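Local coordinates for DUF115 domain-containing protein (Magnetospirillum magneticum AMB-1, PDB 5MU5) that is probably a flagellin glycosyltransferase of the Maf family, involved in the formation of the bacterial flagellum, at residues T249-K254 / V353-R358; H33-N38 / L157-S162. All blocks are in the same frame, centred on the assembly; numbering follows the deposited sequence.

Interactions 1 and 2 lie on opposite sides of the chain's centre, about 44 Å apart at their nearest atoms, and share no helix or strand. Both set a proline-bearing loop against a helix and are partly buried. Interaction 2 falls in the range of the Maf N-terminal domain, interaction 1 in the MptE-like range. Segment 249-254 meets 353-358 through van der Waals contact alone; the charged groups find their polar partners within their own segment or outside the pair. Between 33-38 and 157-162, aromatic rings and a proline share the work with a histidine-to-serine hydrogen bond. Interaction 2 is farther out, its centre about 37 Å from the chain's centre, against about 24 Å for interaction 1.

Interaction 1 of 2, residues T249-K254 / V353-R358; sequences TRASYK and VDPRVR
Pro355 packs its ring against the helix at Lys254, with CG 3.5 Å from Lys254 CB, and this is the tight part of the contact. On the same proline, CD lies 3.6 Å from Arg250 NH2. The Arg250 chain bends at chi3 and crosses the proline at about a right angle. Its NE is tied to Glu247 in a salt bridge, which helps hold the guanidinium beside the ring. One residue on from Arg250, Ala251 CB sits 3.7 Å from Val353 O, a carbonyl that accepts a bond from Asn255. No hydrogen bond joins the two segments.

The looser side is at Arg358, whose NH2 stays 4.1 Å from Lys254 O while NH1 bonds to Asn255 O. Lys254, partly exposed, carries NZ away from the loop to Glu648 O. The loop is braced from within: Asp354 OD1 takes the backbone N of Arg356 in an Asx turn, and the carboxylate is gripped side-on by NE and NH2 of the same arginine.

In the MptE-like region, this proline contact holds helix 242-257 to the loop between strands 346-350 and 363-367 of the mixed, mainly parallel sheet, where helix 327-340 packs against Asp354 and Arg356.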
loop_
_atom_site.group_PDB
_atom_site.type_symbol
_atom_site.label_atom_id
_atom_site.label_comp_id
_atom_site.label_asym_id
_atom_site.label_seq_id
_atom_site.Cartn_x
_atom_site.Cartn_y
_atom_site.Cartn_z
ATOM N N THR A 249 -8.714 15.474 -5.685
ATOM C CA THR A 249 -10.095 15.861 -5.510
ATOM C C THR A 249 -10.428 17.068 -6.392
ATOM O O THR A 249 -11.537 17.137 -6.919
ATOM C CB THR A 249 -10.410 16.119 -4.015
ATOM O OG1 THR A 249 -10.337 14.891 -3.297
ATOM C CG2 THR A 249 -11.784 16.682 -3.815
ATOM N N ARG A 250 -9.492 18.002 -6.565
ATOM C CA ARG A 250 -9.722 19.137 -7.471
ATOM C C ARG A 250 -9.861 18.653 -8.930
ATOM O O ARG A 250 -10.775 19.052 -9.646
ATOM C CB ARG A 250 -8.595 20.150 -7.389
ATOM C CG ARG A 250 -8.787 21.369 -8.277
ATOM C CD ARG A 250 -7.462 22.039 -8.576
ATOM N NE ARG A 250 -6.696 21.236 -9.522
ATOM C CZ ARG A 250 -6.829 21.297 -10.845
ATOM N NH1 ARG A 250 -7.681 22.145 -11.406
ATOM N NH2 ARG A 250 -6.102 20.497 -11.606
ATOM N N ALA A 251 -8.951 17.790 -9.355
ATOM C CA ALA A 251 -9.013 17.224 -10.704
ATOM C C ALA A 251 -10.366 16.558 -10.918
ATOM O O ALA A 251 -11.058 16.845 -11.879
ATOM C CB ALA A 251 -7.883 16.209 -10.924
ATOM N N SER A 252 -10.742 15.686 -9.994
ATOM C CA SER A 252 -11.980 14.930 -10.116
ATOM C C SER A 252 -13.185 15.855 -10.104
ATOM O O SER A 252 -14.108 15.671 -10.884
ATOM C CB SER A 252 -12.086 13.892 -9.005
ATOM O OG SER A 252 -13.189 13.027 -9.243
ATOM N N TYR A 253 -13.155 16.846 -9.224
ATOM C CA TYR A 253 -14.219 17.831 -9.128
ATOM C C TYR A 253 -14.409 18.484 -10.495
ATOM O O TYR A 253 -15.506 18.499 -11.022
ATOM C CB TYR A 253 -13.864 18.889 -8.082
ATOM C CG TYR A 253 -14.836 20.043 -7.952
ATOM C CD1 TYR A 253 -14.898 21.043 -8.922
ATOM C CD2 TYR A 253 -15.660 20.163 -6.832
ATOM C CE1 TYR A 253 -15.773 22.098 -8.798
ATOM C CE2 TYR A 253 -16.533 21.219 -6.705
ATOM C CZ TYR A 253 -16.580 22.179 -7.699
ATOM O OH TYR A 253 -17.428 23.247 -7.582
ATOM N N LYS A 254 -13.326 18.988 -11.078
ATOM C CA LYS A 254 -13.409 19.699 -12.355
ATOM C C LYS A 254 -13.776 18.776 -13.493
ATOM O O LYS A 254 -14.468 19.174 -14.396
ATOM C CB LYS A 254 -12.089 20.369 -12.694
ATOM C CG LYS A 254 -11.623 21.368 -11.667
ATOM C CD LYS A 254 -12.518 22.570 -11.578
ATOM C CE LYS A 254 -12.346 23.436 -12.803
ATOM N NZ LYS A 254 -13.149 24.670 -12.657
ATOM N N VAL A 353 -7.229 12.641 -13.802
ATOM C CA VAL A 353 -6.358 13.226 -14.819
ATOM C C VAL A 353 -6.595 14.734 -14.917
ATOM O O VAL A 353 -7.652 15.248 -14.508
ATOM C CB VAL A 353 -6.517 12.577 -16.208
ATOM C CG1 VAL A 353 -6.210 11.092 -16.115
ATOM C CG2 VAL A 353 -7.898 12.846 -16.828
ATOM N N ASP A 354 -5.617 15.450 -15.460
ATOM C CA ASP A 354 -5.752 16.899 -15.585
ATOM C C ASP A 354 -7.071 17.273 -16.299
ATOM O O ASP A 354 -7.356 16.761 -17.356
ATOM C CB ASP A 354 -4.543 17.482 -16.324
ATOM C CG ASP A 354 -4.434 19.015 -16.179
ATOM O OD1 ASP A 354 -5.199 19.738 -16.860
ATOM O OD2 ASP A 354 -3.564 19.477 -15.395
ATOM N N PRO A 355 -7.871 18.180 -15.729
ATOM C CA PRO A 355 -9.140 18.565 -16.379
ATOM C C PRO A 355 -9.021 19.050 -17.812
ATOM O O PRO A 355 -9.979 18.926 -18.564
ATOM C CB PRO A 355 -9.653 19.714 -15.513
ATOM C CG PRO A 355 -9.019 19.510 -14.197
ATOM C CD PRO A 355 -7.677 18.883 -14.449
ATOM N N ARG A 356 -7.866 19.600 -18.182
ATOM C CA ARG A 356 -7.643 20.108 -19.550
ATOM C C ARG A 356 -7.483 19.005 -20.588
ATOM O O ARG A 356 -7.459 19.278 -21.783
ATOM C CB ARG A 356 -6.396 21.001 -19.595
ATOM C CG ARG A 356 -6.526 22.264 -18.765
ATOM C CD ARG A 356 -5.195 22.959 -18.642
ATOM N NE ARG A 356 -4.293 22.226 -17.765
ATOM C CZ ARG A 356 -3.093 22.659 -17.382
ATOM N NH1 ARG A 356 -2.615 23.816 -17.813
ATOM N NH2 ARG A 356 -2.360 21.935 -16.568
ATOM N N VAL A 357 -7.344 17.766 -20.133
ATOM C CA VAL A 357 -7.210 16.636 -21.046
ATOM C C VAL A 357 -8.466 16.490 -21.895
ATOM O O VAL A 357 -8.386 16.099 -23.049
ATOM C CB VAL A 357 -6.932 15.318 -20.281
ATOM C CG1 VAL A 357 -6.944 14.131 -21.217
ATOM C CG2 VAL A 357 -5.584 15.382 -19.584
ATOM N N ARG A 358 -9.613 16.824 -21.309
ATOM C CA ARG A 358 -10.899 16.728 -21.979
ATOM C C ARG A 358 -10.917 17.488 -23.299
ATOM O O ARG A 358 -11.345 16.937 -24.321
ATOM C CB ARG A 358 -12.029 17.228 -21.068
ATOM C CG ARG A 358 -13.408 16.964 -21.661
ATOM C CD ARG A 358 -14.357 16.373 -20.637
ATOM N NE ARG A 358 -15.075 17.393 -19.882
ATOM C CZ ARG A 358 -15.396 17.303 -18.594
ATOM N NH1 ARG A 358 -15.013 16.251 -17.870
ATOM N NH2 ARG A 358 -16.066 18.298 -18.016
#

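Interaction 2 of 2, residues H33-N38 / L157-S162; sequences HRPQSN and LYHSLS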
loop_
_atom_site.group_PDB
_atom_site.type_symbol
_atom_site.label_atom_id
_atom_site.label_comp_id
_atom_site.label_asym_id
_atom_site.label_seq_id
_atom_site.Cartn_x
_atom_site.Cartn_y
_atom_site.Cartn_z
ATOM N N HIS A 33 -7.303 -29.720 20.224
ATOM C CA HIS A 33 -5.999 -30.140 19.712
ATOM C C HIS A 33 -5.456 -31.320 20.510
ATOM O O HIS A 33 -5.594 -31.364 21.728
ATOM C CB HIS A 33 -5.012 -28.974 19.741
ATOM C CG HIS A 33 -3.669 -29.302 19.175
ATOM N ND1 HIS A 33 -3.449 -29.469 17.821
ATOM C CD2 HIS A 33 -2.468 -29.477 19.778
ATOM C CE1 HIS A 33 -2.172 -29.750 17.619
ATOM N NE2 HIS A 33 -1.554 -29.758 18.790
ATOM N N ARG A 34 -4.876 -32.286 19.797
ATOM C CA ARG A 34 -4.212 -33.444 20.394
ATOM C C ARG A 34 -2.734 -33.372 20.003
ATOM O O ARG A 34 -2.358 -33.795 18.927
ATOM C CB ARG A 34 -4.819 -34.751 19.866
ATOM C CG ARG A 34 -6.314 -34.936 20.121
ATOM C CD ARG A 34 -6.669 -35.052 21.602
ATOM N NE ARG A 34 -5.856 -36.048 22.316
ATOM C CZ ARG A 34 -6.008 -37.376 22.240
ATOM N NH1 ARG A 34 -6.940 -37.925 21.466
ATOM N NH2 ARG A 34 -5.203 -38.173 22.938
ATOM N N PRO A 35 -1.881 -32.853 20.879
ATOM C CA PRO A 35 -0.488 -32.689 20.447
ATOM C C PRO A 35 0.244 -34.007 20.190
ATOM O O PRO A 35 -0.080 -35.023 20.798
ATOM C CB PRO A 35 0.157 -31.969 21.632
ATOM C CG PRO A 35 -0.631 -32.426 22.808
ATOM C CD PRO A 35 -2.041 -32.662 22.329
ATOM N N GLN A 36 1.206 -33.983 19.276
ATOM C CA GLN A 36 2.079 -35.127 19.045
ATOM C C GLN A 36 3.240 -35.097 20.034
ATOM O O GLN A 36 3.805 -36.130 20.363
ATOM C CB GLN A 36 2.656 -35.095 17.638
ATOM C CG GLN A 36 1.650 -35.325 16.528
ATOM C CD GLN A 36 2.231 -35.000 15.158
ATOM O OE1 GLN A 36 3.051 -34.081 15.013
ATOM N NE2 GLN A 36 1.797 -35.742 14.142
ATOM N N SER A 37 3.617 -33.913 20.490
ATOM C CA SER A 37 4.740 -33.771 21.408
ATOM C C SER A 37 4.266 -33.900 22.835
ATOM O O SER A 37 3.068 -33.870 23.092
ATOM C CB SER A 37 5.446 -32.429 21.199
ATOM O OG SER A 37 4.520 -31.366 21.204
ATOM N N ASN A 38 5.214 -34.053 23.757
ATOM C CA ASN A 38 4.909 -34.258 25.173
ATOM C C ASN A 38 5.444 -33.131 26.026
ATOM O O ASN A 38 6.559 -32.674 25.819
ATOM C CB ASN A 38 5.532 -35.569 25.674
ATOM C CG ASN A 38 4.954 -36.783 24.993
ATOM O OD1 ASN A 38 3.737 -36.955 24.936
ATOM N ND2 ASN A 38 5.821 -37.641 24.482
ATOM N N LEU A 157 2.250 -23.627 21.261
ATOM C CA LEU A 157 1.203 -22.755 21.781
ATOM C C LEU A 157 0.318 -23.553 22.738
ATOM O O LEU A 157 -0.012 -23.087 23.823
ATOM C CB LEU A 157 0.349 -22.178 20.648
ATOM C CG LEU A 157 -0.815 -21.311 21.126
ATOM C CD1 LEU A 157 -0.311 -20.034 21.803
ATOM C CD2 LEU A 157 -1.736 -20.980 19.959
ATOM N N TYR A 158 -0.044 -24.762 22.321
ATOM C CA TYR A 158 -0.892 -25.626 23.120
ATOM C C TYR A 158 -0.271 -25.918 24.475
ATOM O O TYR A 158 -0.932 -25.777 25.482
ATOM C CB TYR A 158 -1.187 -26.926 22.370
ATOM C CG TYR A 158 -2.019 -27.898 23.159
ATOM C CD1 TYR A 158 -3.404 -27.799 23.173
ATOM C CD2 TYR A 158 -1.423 -28.915 23.901
ATOM C CE1 TYR A 158 -4.166 -28.682 23.904
ATOM C CE2 TYR A 158 -2.181 -29.801 24.648
ATOM C CZ TYR A 158 -3.559 -29.684 24.625
ATOM O OH TYR A 158 -4.348 -30.552 25.341
ATOM N N HIS A 159 1.009 -26.301 24.500
ATOM C CA HIS A 159 1.710 -26.557 25.766
ATOM C C HIS A 159 1.933 -25.294 26.565
ATOM O O HIS A 159 2.047 -25.377 27.776
ATOM C CB HIS A 159 3.080 -27.191 25.539
ATOM C CG HIS A 159 3.024 -28.556 24.961
ATOM N ND1 HIS A 159 2.248 -29.553 25.504
ATOM C CD2 HIS A 159 3.661 -29.107 23.900
ATOM C CE1 HIS A 159 2.402 -30.662 24.799
ATOM N NE2 HIS A 159 3.260 -30.420 23.825
ATOM N N SER A 160 2.043 -24.141 25.885
ATOM C CA SER A 160 2.253 -22.838 26.552
ATOM C C SER A 160 1.093 -22.470 27.494
ATOM O O SER A 160 1.233 -21.573 28.356
ATOM C CB SER A 160 2.442 -21.701 25.541
ATOM O OG SER A 160 1.187 -21.272 25.032
ATOM N N LEU A 161 -0.050 -23.146 27.313
ATOM C CA LEU A 161 -1.182 -22.995 28.224
ATOM C C LEU A 161 -0.804 -23.403 29.644
ATOM O O LEU A 161 -1.409 -22.932 30.598
ATOM C CB LEU A 161 -2.382 -23.830 27.778
ATOM C CG LEU A 161 -3.013 -23.487 26.438
ATOM C CD1 LEU A 161 -4.315 -24.255 26.303
ATOM C CD2 LEU A 161 -3.250 -22.002 26.252
ATOM N N SER A 162 0.188 -24.276 29.774
ATOM C CA SER A 162 0.688 -24.670 31.078
ATOM C C SER A 162 1.685 -23.689 31.683
ATOM O O SER A 162 1.942 -23.741 32.878
ATOM C CB SER A 162 1.348 -26.050 30.995
ATOM O OG SER A 162 0.395 -27.017 30.618
#
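His33 and Pro35 come to the same side of the Tyr158 ring, His33 CD2 3.8 Å from Tyr158 CG and Pro35 CG 3.6 Å from Tyr158 CE2. Tyr158 and its neighbour His159 have the most surface buried here, and His33 follows. Tyr158 CG is anti to the backbone N (chi1 178°), which puts that atom within reach of His33 CD2. The His33 and Tyr158 rings are tilted at 58° with centroids 5.3 Å apart, neither stacked nor edge-to-face. An alanine in place of Tyr158 would probably cost Pro35 CG and CD their contact with the ring and leave His33 CD2 only CB to touch on this residue, opening a gap beside the loop.

His159 makes the polar link. Its NE2 donates to Ser37 OG at 3.1 Å, with the hydroxyl only 7° out of the ring plane, and Pro35 CG packs 4.0 Å from its CE1. Asp155, a turn before His159, meets His33 NE2 with OD1 and Ser37 OG with OD2, and so probably steadies both groups.

The loop runs from helix 24-32 into strand 38-41, whose Leu39 also touches His159. It packs on helix 154-160, which follows strand 146-150 of the four-stranded parallel sheet.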